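Local coordinates for protein R.Ecl18kI (Enterobacter cloacae, PDB 2GB7) that recognises the double-stranded sequence 5'-CCNGG-3' as a type II restriction endonuclease, flips nucleotides out of the duplex and cleaves the DNA ahead of the first cytosine, at residues F[26-31]-F[125-130]; F[33-38]-F[54-59]; F[131-136]-F[290-295]. The protein carries 1 engineered substitution. All blocks are in the same frame, centred on the assembly; numbering follows the deposited sequence.

Contact 1: residues F[26-31]-F[125-130]. With nucleotides of chain B.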
loop_
_atom_site.group_PDB
_atom_site.type_symbol
_atom_site.label_atom_id
_atom_site.label_comp_id
_atom_site.label_asym_id
_atom_site.label_seq_id
_atom_site.Cartn_x
_atom_site.Cartn_y
_atom_site.Cartn_z
ATOM N N ALA F 26 -8.078 -18.302 -11.986
ATOM C CA ALA F 26 -8.183 -19.051 -13.243
ATOM C C ALA F 26 -6.829 -19.148 -13.957
ATOM O O ALA F 26 -6.502 -20.196 -14.542
ATOM C CB ALA F 26 -9.217 -18.401 -14.165
ATOM N N LEU F 27 -6.057 -18.053 -13.949
ATOM C CA LEU F 27 -4.751 -18.063 -14.640
ATOM C C LEU F 27 -3.797 -18.982 -13.913
ATOM O O LEU F 27 -3.083 -19.773 -14.524
ATOM C CB LEU F 27 -4.150 -16.649 -14.751
ATOM C CG LEU F 27 -2.708 -16.533 -15.277
ATOM C CD1 LEU F 27 -2.598 -17.122 -16.673
ATOM C CD2 LEU F 27 -2.188 -15.072 -15.286
ATOM N N VAL F 28 -3.812 -18.894 -12.588
ATOM C CA VAL F 28 -2.959 -19.760 -11.784
ATOM C C VAL F 28 -3.363 -21.213 -12.007
ATOM O O VAL F 28 -2.508 -22.075 -12.175
ATOM C CB VAL F 28 -3.020 -19.389 -10.268
ATOM C CG1 VAL F 28 -2.365 -20.492 -9.430
ATOM C CG2 VAL F 28 -2.343 -18.050 -9.975
ATOM N N TYR F 29 -4.661 -21.484 -12.000
ATOM C CA TYR F 29 -5.134 -22.866 -12.194
ATOM C C TYR F 29 -4.764 -23.388 -13.587
ATOM O O TYR F 29 -4.287 -24.516 -13.717
ATOM C CB TYR F 29 -6.641 -22.961 -11.952
ATOM C CG TYR F 29 -7.179 -24.378 -12.039
ATOM C CD1 TYR F 29 -7.259 -25.172 -10.907
ATOM C CD2 TYR F 29 -7.605 -24.915 -13.248
ATOM C CE1 TYR F 29 -7.743 -26.487 -10.991
ATOM C CE2 TYR F 29 -8.103 -26.209 -13.347
ATOM C CZ TYR F 29 -8.177 -26.992 -12.217
ATOM O OH TYR F 29 -8.661 -28.279 -12.326
ATOM N N LYS F 30 -4.937 -22.562 -14.620
ATOM C CA LYS F 30 -4.512 -22.942 -15.974
ATOM C C LYS F 30 -3.021 -23.306 -16.019
ATOM O O LYS F 30 -2.622 -24.339 -16.621
ATOM C CB LYS F 30 -4.821 -21.794 -16.951
ATOM C CG LYS F 30 -4.553 -22.169 -18.400
ATOM C CD LYS F 30 -4.807 -20.943 -19.287
ATOM C CE LYS F 30 -4.467 -21.203 -20.734
ATOM N NZ LYS F 30 -4.746 -19.963 -21.536
ATOM N N THR F 31 -2.217 -22.472 -15.359
ATOM C CA THR F 31 -0.765 -22.601 -15.348
ATOM C C THR F 31 -0.373 -23.847 -14.562
ATOM O O THR F 31 0.455 -24.631 -15.008
ATOM C CB THR F 31 -0.125 -21.322 -14.784
ATOM O OG1 THR F 31 -0.490 -20.232 -15.635
ATOM C CG2 THR F 31 1.389 -21.429 -14.766
ATOM N N GLU F 125 -1.297 -15.702 -3.574
ATOM C CA GLU F 125 -2.186 -16.438 -2.691
ATOM C C GLU F 125 -2.727 -17.740 -3.310
ATOM O O GLU F 125 -2.718 -18.812 -2.630
ATOM C CB GLU F 125 -3.330 -15.504 -2.275
ATOM C CG GLU F 125 -2.888 -14.290 -1.440
ATOM C CD GLU F 125 -3.798 -13.060 -1.608
ATOM O OE1 GLU F 125 -4.997 -13.208 -1.946
ATOM O OE2 GLU F 125 -3.291 -11.932 -1.410
ATOM N N SER F 126 -3.130 -17.676 -4.588
ATOM C CA SER F 126 -3.669 -18.834 -5.304
ATOM C C SER F 126 -2.585 -19.886 -5.487
ATOM O O SER F 126 -2.829 -21.085 -5.372
ATOM C CB SER F 126 -4.207 -18.403 -6.656
ATOM O OG SER F 126 -5.309 -17.541 -6.477
ATOM N N ILE F 127 -1.383 -19.422 -5.812
ATOM C CA ILE F 127 -0.247 -20.344 -5.955
ATOM C C ILE F 127 0.004 -21.091 -4.629
ATOM O O ILE F 127 0.238 -22.319 -4.596
ATOM C CB ILE F 127 1.010 -19.575 -6.387
ATOM C CG1 ILE F 127 0.845 -19.108 -7.855
ATOM C CG2 ILE F 127 2.264 -20.482 -6.195
ATOM C CD1 ILE F 127 1.909 -18.103 -8.263
ATOM N N LEU F 128 -0.060 -20.379 -3.505
ATOM C CA LEU F 128 0.158 -21.029 -2.184
ATOM C C LEU F 128 -0.996 -21.957 -1.781
ATOM O O LEU F 128 -0.794 -22.988 -1.148
ATOM C CB LEU F 128 0.376 -19.948 -1.108
ATOM C CG LEU F 128 1.649 -19.101 -1.304
ATOM C CD1 LEU F 128 1.659 -17.937 -0.249
ATOM C CD2 LEU F 128 2.893 -20.033 -1.148
ATOM N N GLU F 129 -2.208 -21.582 -2.199
ATOM C CA GLU F 129 -3.381 -22.403 -1.967
ATOM C C GLU F 129 -3.217 -23.743 -2.673
ATOM O O GLU F 129 -3.365 -24.814 -2.054
ATOM C CB GLU F 129 -4.566 -21.666 -2.563
ATOM C CG GLU F 129 -5.861 -22.333 -2.394
ATOM C CD GLU F 129 -6.999 -21.482 -2.917
ATOM O OE1 GLU F 129 -6.779 -20.272 -3.200
ATOM O OE2 GLU F 129 -8.110 -22.036 -3.021
ATOM N N LEU F 130 -2.880 -23.699 -3.958
ATOM C CA LEU F 130 -2.676 -24.946 -4.700
ATOM C C LEU F 130 -1.495 -25.763 -4.183
ATOM O O LEU F 130 -1.534 -26.970 -4.241
ATOM C CB LEU F 130 -2.544 -24.670 -6.205
ATOM C CG LEU F 130 -3.851 -24.172 -6.825
ATOM C CD1 LEU F 130 -3.612 -23.696 -8.248
ATOM C CD2 LEU F 130 -4.911 -25.267 -6.847
ATOM P P DC B 3 -4.160 -8.347 2.358
ATOM O OP1 DC B 3 -3.767 -9.765 2.565
ATOM O OP2 DC B 3 -3.625 -7.286 3.259
ATOM O "O5'" DC B 3 -3.826 -7.993 0.845
ATOM C "C5'" DC B 3 -4.343 -8.827 -0.185
ATOM C "C4'" DC B 3 -3.822 -8.376 -1.525
ATOM O "O4'" DC B 3 -4.654 -7.293 -2.008
ATOM C "C3'" DC B 3 -2.410 -7.817 -1.400
ATOM O "O3'" DC B 3 -1.417 -8.556 -2.084
ATOM C "C2'" DC B 3 -2.483 -6.399 -1.927
ATOM C "C1'" DC B 3 -3.850 -6.264 -2.572
ATOM N N1 DC B 3 -4.424 -4.969 -2.175
ATOM C C2 DC B 3 -4.693 -4.011 -3.155
ATOM O O2 DC B 3 -4.477 -4.288 -4.342
ATOM N N3 DC B 3 -5.175 -2.801 -2.781
ATOM C C4 DC B 3 -5.383 -2.536 -1.490
ATOM N N4 DC B 3 -5.854 -1.328 -1.161
ATOM C C5 DC B 3 -5.122 -3.498 -0.475
ATOM C C6 DC B 3 -4.659 -4.693 -0.857
#
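Val28 carries this helix-helix contact, set between Ser126, Ile127 and Leu130 where helix 24-34 crosses helix 102-134. The short axes come within 9.4 Å at a signed angle of -45°, and the backbones are close, with CA of Val28 6.5 Å from CA of Ile127. The interface is small, buried and apolar. From the valine outward, CB already lies 3.9 Å from CB of Ser126. At the branch the two methyls part: CG1, anti to the backbone N (chi1 168°), runs toward the C-terminal side of the second helix, whereas CG2 stays over its preceding turn. CG1 meets CD1 of Leu130 at 3.6 Å and CG1 of Ile127 at 3.8 Å. CG2 rests against CB of Ser126 and also reaches CG1 of Ile127, so both valine methyls share that one methylene. The valine stands roughly perpendicular to the Ile127 side chain, while Leu130 comes alongside it from the other helix, pointing the opposite way.

Ser126 offers only its methylene here, its hydroxyl being hydrogen-bonded to the carbonyl O of Lys122 one turn back. CD1 of Leu130 extends past the valine to the backbone at Tyr29, whose own hydroxyl is held by the N of Tyr291 on helix 290-302. Met56 of helix 49-77 also packs on Val28, which places the valine where three helices meet. Helix 102-134 also passes close to the DNA: Glu125, one residue before Ser126, sends its extended chain away from helix 24-34, and its OE2 makes a close approach, not a bond, of 3.5 Å to C5' of DC3 of chain B.

Contact 2: residues F[33-38]-F[54-59]; sequences CDLGYD and IAMRKN. With nucleotides of chain B.
The sulfur of Met56 settles beside the ring of Tyr37 in a Met-aromatic contact whose approach is oblique, SD lying 4.8 Å from the Tyr37 ring centroid and 67° off the ring normal. Tyr37 follows a Schellman motif that ends helix 24-34. Gly36, with positive phi, turns the chain there, so that Leu35 and Tyr37 on its two flanks both direct their side chains at helix 49-77. In Met56 a chi2 of -70° folds SD back, and this sulfur is nearest CD2 of the tyrosine, at 3.7 Å, with CE2 scarcely farther. The two side chains run antiparallel alongside one another, and the phenol OH of Tyr37 ends 3.4 Å from CB of Ala55. The ring of Tyr52 meets that of Tyr37 edge-to-face.

Leu35 uses both methyls on the amide of Asn59: CD1 is 3.7 Å from ND2, and CD2 3.8 Å from CG of that asparagine. The amide is fixed within its own helix, because ND2 of Asn59 donates to the carbonyl O of Ala55 over 2.9 Å in a fairly straight bond (164° at the hydrogen) that lies in the amide plane. That oxygen also accepts from the backbone N of Asn59, the two donors reaching it from opposite faces of the carbonyl plane.

Helix 49-77 turns Arg57 to the DNA. Its guanidinium lies nearly parallel to the base of DT5 of chain B, consistent with a grip on a flipped nucleotide at the central position of the site; C4 of DT5 sits over the centre of the Arg57 guanidinium, 3.8 Å above its plane.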
loop_
_atom_site.group_PDB
_atom_site.type_symbol
_atom_site.label_atom_id
_atom_site.label_comp_id
_atom_site.label_asym_id
_atom_site.label_seq_id
_atom_site.Cartn_x
_atom_site.Cartn_y
_atom_site.Cartn_z
ATOM N N CYS F 33 -2.076 -26.600 -14.160
ATOM C CA CYS F 33 -2.336 -27.743 -15.017
ATOM C C CYS F 33 -1.404 -27.809 -16.238
ATOM O O CYS F 33 -0.946 -28.909 -16.598
ATOM C CB CYS F 33 -3.802 -27.744 -15.431
ATOM S SG CYS F 33 -4.909 -27.953 -14.027
ATOM N N ASP F 34 -1.114 -26.655 -16.847
ATOM C CA ASP F 34 -0.242 -26.605 -18.033
ATOM C C ASP F 34 1.147 -27.118 -17.719
ATOM O O ASP F 34 1.776 -27.764 -18.548
ATOM C CB ASP F 34 -0.111 -25.187 -18.598
ATOM C CG ASP F 34 -1.323 -24.743 -19.402
ATOM O OD1 ASP F 34 -2.203 -25.566 -19.711
ATOM O OD2 ASP F 34 -1.381 -23.536 -19.732
ATOM N N LEU F 35 1.629 -26.833 -16.514
ATOM C CA LEU F 35 2.958 -27.275 -16.103
ATOM C C LEU F 35 3.003 -28.694 -15.521
ATOM O O LEU F 35 4.076 -29.167 -15.121
ATOM C CB LEU F 35 3.558 -26.268 -15.120
ATOM C CG LEU F 35 3.825 -24.848 -15.644
ATOM C CD1 LEU F 35 4.223 -23.947 -14.475
ATOM C CD2 LEU F 35 4.891 -24.804 -16.746
ATOM N N GLY F 36 1.842 -29.351 -15.451
ATOM C CA GLY F 36 1.729 -30.748 -14.998
ATOM C C GLY F 36 1.640 -30.947 -13.497
ATOM O O GLY F 36 1.661 -32.088 -13.027
ATOM N N TYR F 37 1.491 -29.856 -12.746
ATOM C CA TYR F 37 1.496 -29.975 -11.280
ATOM C C TYR F 37 0.288 -30.696 -10.750
ATOM O O TYR F 37 0.302 -31.188 -9.618
ATOM C CB TYR F 37 1.620 -28.602 -10.608
ATOM C CG TYR F 37 2.961 -27.978 -10.847
ATOM C CD1 TYR F 37 4.121 -28.627 -10.444
ATOM C CD2 TYR F 37 3.074 -26.715 -11.433
ATOM C CE1 TYR F 37 5.364 -28.063 -10.665
ATOM C CE2 TYR F 37 4.311 -26.136 -11.619
ATOM C CZ TYR F 37 5.447 -26.817 -11.243
ATOM O OH TYR F 37 6.680 -26.251 -11.452
ATOM N N ASP F 38 -0.760 -30.751 -11.565
ATOM C CA ASP F 38 -1.982 -31.437 -11.195
ATOM C C ASP F 38 -1.826 -32.952 -11.203
ATOM O O ASP F 38 -2.777 -33.661 -10.919
ATOM C CB ASP F 38 -3.163 -30.998 -12.065
ATOM C CG ASP F 38 -2.999 -31.380 -13.546
ATOM O OD1 ASP F 38 -1.867 -31.421 -14.077
ATOM O OD2 ASP F 38 -4.042 -31.646 -14.172
ATOM N N ILE F 54 8.288 -20.402 -7.678
ATOM C CA ILE F 54 9.002 -19.589 -8.673
ATOM C C ILE F 54 8.581 -19.948 -10.102
ATOM O O ILE F 54 8.373 -19.045 -10.923
ATOM C CB ILE F 54 10.552 -19.713 -8.511
ATOM C CG1 ILE F 54 11.001 -19.174 -7.144
ATOM C CG2 ILE F 54 11.335 -18.983 -9.658
ATOM C CD1 ILE F 54 10.793 -17.672 -6.976
ATOM N N ALA F 55 8.441 -21.246 -10.382
ATOM C CA ALA F 55 8.017 -21.697 -11.718
ATOM C C ALA F 55 6.602 -21.210 -11.995
ATOM O O ALA F 55 6.323 -20.724 -13.085
ATOM C CB ALA F 55 8.110 -23.225 -11.841
ATOM N N MET F 56 5.721 -21.286 -10.996
ATOM C CA MET F 56 4.360 -20.768 -11.182
ATOM C C MET F 56 4.347 -19.275 -11.513
ATOM O O MET F 56 3.664 -18.825 -12.468
ATOM C CB MET F 56 3.484 -21.095 -9.968
ATOM C CG MET F 56 3.122 -22.586 -9.839
ATOM S SD MET F 56 1.971 -23.171 -11.102
ATOM C CE MET F 56 0.529 -22.122 -10.802
ATOM N N ARG F 57 5.084 -18.502 -10.718
ATOM C CA ARG F 57 5.189 -17.051 -10.894
ATOM C C ARG F 57 5.689 -16.713 -12.287
ATOM O O ARG F 57 5.065 -15.933 -12.995
ATOM C CB ARG F 57 6.136 -16.471 -9.861
ATOM C CG ARG F 57 5.542 -16.377 -8.453
ATOM C CD ARG F 57 4.939 -15.006 -8.286
ATOM N NE ARG F 57 5.961 -13.952 -8.346
ATOM C CZ ARG F 57 5.746 -12.661 -8.102
ATOM N NH1 ARG F 57 4.532 -12.206 -7.823
ATOM N NH2 ARG F 57 6.760 -11.817 -8.149
ATOM N N LYS F 58 6.794 -17.335 -12.694
ATOM C CA LYS F 58 7.382 -17.077 -14.025
ATOM C C LYS F 58 6.424 -17.372 -15.156
ATOM O O LYS F 58 6.309 -16.590 -16.110
ATOM C CB LYS F 58 8.625 -17.952 -14.216
ATOM C CG LYS F 58 9.881 -17.388 -13.566
ATOM C CD LYS F 58 11.019 -18.392 -13.585
ATOM C CE LYS F 58 11.214 -18.986 -14.975
ATOM N NZ LYS F 58 11.851 -20.328 -14.841
ATOM N N ASN F 59 5.782 -18.533 -15.088
ATOM C CA ASN F 59 4.851 -18.931 -16.126
ATOM C C ASN F 59 3.554 -18.127 -16.157
ATOM O O ASN F 59 3.080 -17.745 -17.244
ATOM C CB ASN F 59 4.652 -20.436 -16.127
ATOM C CG ASN F 59 5.867 -21.154 -16.673
ATOM O OD1 ASN F 59 6.016 -21.284 -17.891
ATOM N ND2 ASN F 59 6.779 -21.577 -15.787
ATOM P P DT B 5 4.252 -5.783 -5.943
ATOM O OP1 DT B 5 4.890 -6.669 -4.940
ATOM O OP2 DT B 5 5.092 -4.846 -6.730
ATOM O "O5'" DT B 5 3.423 -6.699 -6.950
ATOM C "C5'" DT B 5 2.766 -6.146 -8.095
ATOM C "C4'" DT B 5 3.762 -5.942 -9.212
ATOM O "O4'" DT B 5 4.484 -7.169 -9.486
ATOM C "C3'" DT B 5 3.190 -5.473 -10.555
ATOM O "O3'" DT B 5 4.029 -4.434 -11.070
ATOM C "C2'" DT B 5 3.331 -6.705 -11.441
ATOM C "C1'" DT B 5 4.611 -7.301 -10.888
ATOM N N1 DT B 5 4.897 -8.716 -11.196
ATOM C C2 DT B 5 6.183 -9.026 -11.584
ATOM O O2 DT B 5 7.059 -8.186 -11.711
ATOM N N3 DT B 5 6.402 -10.357 -11.826
ATOM C C4 DT B 5 5.483 -11.384 -11.730
ATOM O O4 DT B 5 5.830 -12.539 -11.967
ATOM C C5 DT B 5 4.148 -10.984 -11.338
ATOM C C7 DT B 5 3.080 -12.024 -11.225
ATOM C C6 DT B 5 3.927 -9.686 -11.092
#

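Contact 3: residues F[131-136]-F[290-295]; sequences LMMGAG and PYVVNY
Met133 and Tyr295 bring their backbones to 6.5 Å, CA to CA, where the last turn of helix 102-134 packs against the first turns of helix 290-302, shortly before a Schellman motif at Gly136 takes the chain out of the former. The side chains meet in a CH-pi and Met-aromatic contact. Met133, extended beyond CG, lies across one face of the Tyr295 ring, roughly parallel to its plane and at about a right angle to the direction of the tyrosine side chain. Its CG stands over the ring centre as the CH-pi partner, 3.6 Å from the Tyr295 centroid and only 6° off the normal. The Met133 sulfur follows as an oblique Met-aromatic partner of the same ring, and then SD and CE meet CG1 of Val292, each at 3.9 Å.

Tyr295 owes its place to a torsion that sets CG anti to the backbone N (chi1 162°), and its hydroxyl is hydrogen-bonded to the carbonyl O of Ile137 and to the N of Val139. The ring is therefore held at its far end by the chain leaving the helix, while one face carries the methionine. C of Gly136 lies at the ring edge.

One turn earlier, Tyr291 reaches the helix at Gly134, where the backbone itself forms the surface. CA of Gly134 lies near the plane of the Tyr291 ring, 3.2 Å from its OH.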
loop_
_atom_site.group_PDB
_atom_site.type_symbol
_atom_site.label_atom_id
_atom_site.label_comp_id
_atom_site.label_asym_id
_atom_site.label_seq_id
_atom_site.Cartn_x
_atom_site.Cartn_y
_atom_site.Cartn_z
ATOM N N LEU F 131 -0.478 -25.091 -3.649
ATOM C CA LEU F 131 0.636 -25.778 -2.989
ATOM C C LEU F 131 0.145 -26.627 -1.817
ATOM O O LEU F 131 0.503 -27.772 -1.701
ATOM C CB LEU F 131 1.678 -24.752 -2.515
ATOM C CG LEU F 131 2.823 -25.263 -1.642
ATOM C CD1 LEU F 131 3.619 -26.303 -2.406
ATOM C CD2 LEU F 131 3.706 -24.102 -1.256
ATOM N N MET F 132 -0.644 -26.028 -0.923
ATOM C CA MET F 132 -1.180 -26.787 0.219
ATOM C C MET F 132 -2.090 -27.926 -0.245
ATOM O O MET F 132 -1.985 -29.045 0.267
ATOM C CB MET F 132 -1.937 -25.827 1.144
ATOM C CG MET F 132 -1.086 -24.688 1.667
ATOM S SD MET F 132 0.424 -25.202 2.491
ATOM C CE MET F 132 -0.259 -25.661 4.070
ATOM N N MET F 133 -2.925 -27.679 -1.268
ATOM C CA MET F 133 -3.800 -28.742 -1.831
ATOM C C MET F 133 -2.987 -29.869 -2.442
ATOM O O MET F 133 -3.229 -31.058 -2.173
ATOM C CB MET F 133 -4.755 -28.168 -2.861
ATOM C CG MET F 133 -5.680 -27.157 -2.237
ATOM S SD MET F 133 -6.783 -26.410 -3.429
ATOM C CE MET F 133 -7.737 -25.438 -2.236
ATOM N N GLY F 134 -1.978 -29.499 -3.215
ATOM C CA GLY F 134 -1.073 -30.484 -3.802
ATOM C C GLY F 134 -0.391 -31.331 -2.724
ATOM O O GLY F 134 -0.172 -32.543 -2.889
ATOM N N ALA F 135 -0.018 -30.678 -1.621
ATOM C CA ALA F 135 0.631 -31.347 -0.480
ATOM C C ALA F 135 -0.335 -32.260 0.298
ATOM O O ALA F 135 0.083 -33.046 1.151
ATOM C CB ALA F 135 1.233 -30.306 0.431
ATOM N N GLY F 136 -1.620 -32.146 -0.037
ATOM C CA GLY F 136 -2.732 -32.873 0.579
ATOM C C GLY F 136 -3.084 -32.391 1.976
ATOM O O GLY F 136 -3.706 -33.129 2.762
ATOM N N PRO F 290 -11.882 -28.713 -11.415
ATOM C CA PRO F 290 -11.939 -30.132 -11.072
ATOM C C PRO F 290 -10.898 -30.513 -10.047
ATOM O O PRO F 290 -11.200 -31.267 -9.104
ATOM C CB PRO F 290 -11.641 -30.819 -12.414
ATOM C CG PRO F 290 -12.218 -29.910 -13.401
ATOM C CD PRO F 290 -11.938 -28.520 -12.878
ATOM N N TYR F 291 -9.671 -30.037 -10.221
ATOM C CA TYR F 291 -8.599 -30.469 -9.291
ATOM C C TYR F 291 -8.914 -30.038 -7.868
ATOM O O TYR F 291 -8.648 -30.768 -6.918
ATOM C CB TYR F 291 -7.232 -29.928 -9.711
ATOM C CG TYR F 291 -6.066 -30.325 -8.799
ATOM C CD1 TYR F 291 -5.304 -31.468 -9.070
ATOM C CD2 TYR F 291 -5.710 -29.548 -7.686
ATOM C CE1 TYR F 291 -4.212 -31.811 -8.266
ATOM C CE2 TYR F 291 -4.638 -29.908 -6.861
ATOM C CZ TYR F 291 -3.894 -31.041 -7.173
ATOM O OH TYR F 291 -2.836 -31.395 -6.374
ATOM N N VAL F 292 -9.460 -28.837 -7.733
ATOM C CA VAL F 292 -9.739 -28.292 -6.426
ATOM C C VAL F 292 -10.983 -28.945 -5.828
ATOM O O VAL F 292 -11.020 -29.281 -4.636
ATOM C CB VAL F 292 -9.909 -26.768 -6.504
ATOM C CG1 VAL F 292 -10.260 -26.218 -5.136
ATOM C CG2 VAL F 292 -8.608 -26.124 -7.008
ATOM N N VAL F 293 -12.005 -29.131 -6.659
ATOM C CA VAL F 293 -13.199 -29.864 -6.227
ATOM C C VAL F 293 -12.800 -31.254 -5.728
ATOM O O VAL F 293 -13.260 -31.680 -4.684
ATOM C CB VAL F 293 -14.289 -29.946 -7.340
ATOM C CG1 VAL F 293 -15.453 -30.846 -6.910
ATOM C CG2 VAL F 293 -14.792 -28.570 -7.669
ATOM N N ASN F 294 -11.939 -31.948 -6.465
ATOM C CA ASN F 294 -11.573 -33.272 -6.022
ATOM C C ASN F 294 -10.825 -33.238 -4.687
ATOM O O ASN F 294 -11.042 -34.102 -3.842
ATOM C CB ASN F 294 -10.837 -33.999 -7.144
ATOM C CG ASN F 294 -11.759 -34.217 -8.344
ATOM O OD1 ASN F 294 -12.979 -34.058 -8.248
ATOM N ND2 ASN F 294 -11.167 -34.584 -9.481
ATOM N N TYR F 295 -9.983 -32.227 -4.482
ATOM C CA TYR F 295 -9.277 -32.047 -3.212
ATOM C C TYR F 295 -10.266 -31.897 -2.065
ATOM O O TYR F 295 -10.127 -32.538 -1.016
ATOM C CB TYR F 295 -8.349 -30.827 -3.299
ATOM C CG TYR F 295 -7.924 -30.298 -1.951
ATOM C CD1 TYR F 295 -6.824 -30.825 -1.294
ATOM C CD2 TYR F 295 -8.632 -29.270 -1.352
ATOM C CE1 TYR F 295 -6.460 -30.350 -0.043
ATOM C CE2 TYR F 295 -8.267 -28.767 -0.127
ATOM C CZ TYR F 295 -7.185 -29.318 0.528
ATOM O OH TYR F 295 -6.821 -28.812 1.752
#

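How the contacts relate
The three contacts tie together four helices, 24-34, 49-77, 102-134 and 290-302, of this PDDEXK-clan nuclease. Contacts 1 and 2 share helix 24-34 and have centres about 9 Å apart; contacts 1 and 3 share helix 102-134, with centres about 11 Å apart; the centres of contacts 2 and 3 are about 14 Å apart. Along the chain, both segments of contact 2 fall between those of contact 1, and contact 3 follows. Direct touches join them: CE of Met56 packs on O of Val28, and CD2 of Leu130 on CG2 of Val292. Helix 102-134 links packing near the DNA with the C-terminal helix at contact 3, about 15 Å from the nucleic acid at its nearest atom.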